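PDB 1M72: caspase-1 from Spodoptera frugiperda, which cleaves proteins as a cysteine protease of the caspase family and probably takes part in the activation cascade that executes apoptosis. Local coordinates for the interface of chains A and B. Numbering follows the deposited sequence. Chains: chain A/B, Caspase-1.

The interface of chains A and B. Residues chain A 15-16; chain B 162-163.
A:Met16 and B:Ser162 join the two copies of the caspase at the edge of their dimer, where the short strand 13-15 near the N-terminus of chain A runs parallel to strand 159-162 of chain B. The backbone N of A:Met16 donates a hydrogen bond of 2.9 Å to the carbonyl O of B:Ser162, with an angle of 155° at the hydrogen. A:Arg15 and B:Ser162 form the parallel bridge, and the two-fold axis of the dimer repeats the contact with the chains exchanged. Caspase-1 is a heterotetramer of two antiparallel heterodimers, each made of a p19/18 and a p12 subunit, and this strand pairing is probably part of that assembly. It lies far from the active site, with about 38 Å between the centre of the contact and the catalytic A:Cys150.

Beyond the bridge the side chains of A:Arg15 and B:Arg163 run alongside each other in the same direction. From CB of A:Arg15 the extended first torsion (chi1 -175°) carries the chain out beside B:Arg163, bringing CG, CD and NE in turn near its NH2. CG passes 3.7 Å from NH2 of B:Arg163. CD comes nearer to that guanidinium nitrogen, at 3.3 Å. There the chain bends at chi3, and NE also lies 3.3 Å from NH2, while CZ is farther away at 4.0 Å. The two guanidinium planes are 23° apart, nearly parallel but offset, so that one amino group of B:Arg163 faces the last methylene and NE of A:Arg15. Two like charges this close would be expected to cost some energy; the bridge sets the two residues next to each other. On the other flank, SD of A:Met16 lies 4.0 Å from the backbone O of B:Arg163.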
loop_
_atom_site.group_PDB
_atom_site.type_symbol
_atom_site.label_atom_id
_atom_site.label_comp_id
_atom_site.label_asym_id
_atom_site.label_seq_id
_atom_site.Cartn_x
_atom_site.Cartn_y
_atom_site.Cartn_z
ATOM N N ARG A 15 -0.362 12.058 24.048
ATOM C CA ARG A 15 -1.481 12.977 23.988
ATOM C C ARG A 15 -2.438 12.540 22.861
ATOM O O ARG A 15 -2.012 12.159 21.765
ATOM C CB ARG A 15 -0.998 14.410 23.728
ATOM C CG ARG A 15 -2.121 15.465 23.783
ATOM C CD ARG A 15 -1.654 16.851 23.286
ATOM N NE ARG A 15 -0.570 17.457 24.078
ATOM C CZ ARG A 15 0.144 18.516 23.682
ATOM N NH1 ARG A 15 -0.095 19.101 22.504
ATOM N NH2 ARG A 15 1.104 18.989 24.464
ATOM N N MET A 16 -3.729 12.571 23.148
ATOM C CA MET A 16 -4.715 12.220 22.154
ATOM C C MET A 16 -4.768 13.426 21.214
ATOM O O MET A 16 -5.070 14.533 21.635
ATOM C CB MET A 16 -6.046 11.995 22.843
ATOM C CG MET A 16 -7.123 11.513 21.953
ATOM S SD MET A 16 -8.690 11.732 22.774
ATOM C CE MET A 16 -8.652 10.292 23.897
ATOM N N SER B 162 -4.289 9.739 25.526
ATOM C CA SER B 162 -5.145 10.332 26.579
ATOM C C SER B 162 -5.522 11.804 26.508
ATOM O O SER B 162 -4.904 12.585 25.789
ATOM C CB SER B 162 -4.519 10.100 27.971
ATOM O OG SER B 162 -5.174 9.061 28.691
ATOM N N ARG B 163 -6.539 12.148 27.305
ATOM C CA ARG B 163 -7.053 13.506 27.467
ATOM C C ARG B 163 -7.668 14.061 26.182
ATOM O O ARG B 163 -8.898 14.106 26.025
ATOM C CB ARG B 163 -5.922 14.416 27.955
ATOM C CG ARG B 163 -6.362 15.801 28.378
ATOM C CD ARG B 163 -5.174 16.741 28.505
ATOM N NE ARG B 163 -4.724 17.213 27.194
ATOM C CZ ARG B 163 -3.631 17.949 26.993
ATOM N NH1 ARG B 163 -2.862 18.294 28.023
ATOM N NH2 ARG B 163 -3.316 18.361 25.764
#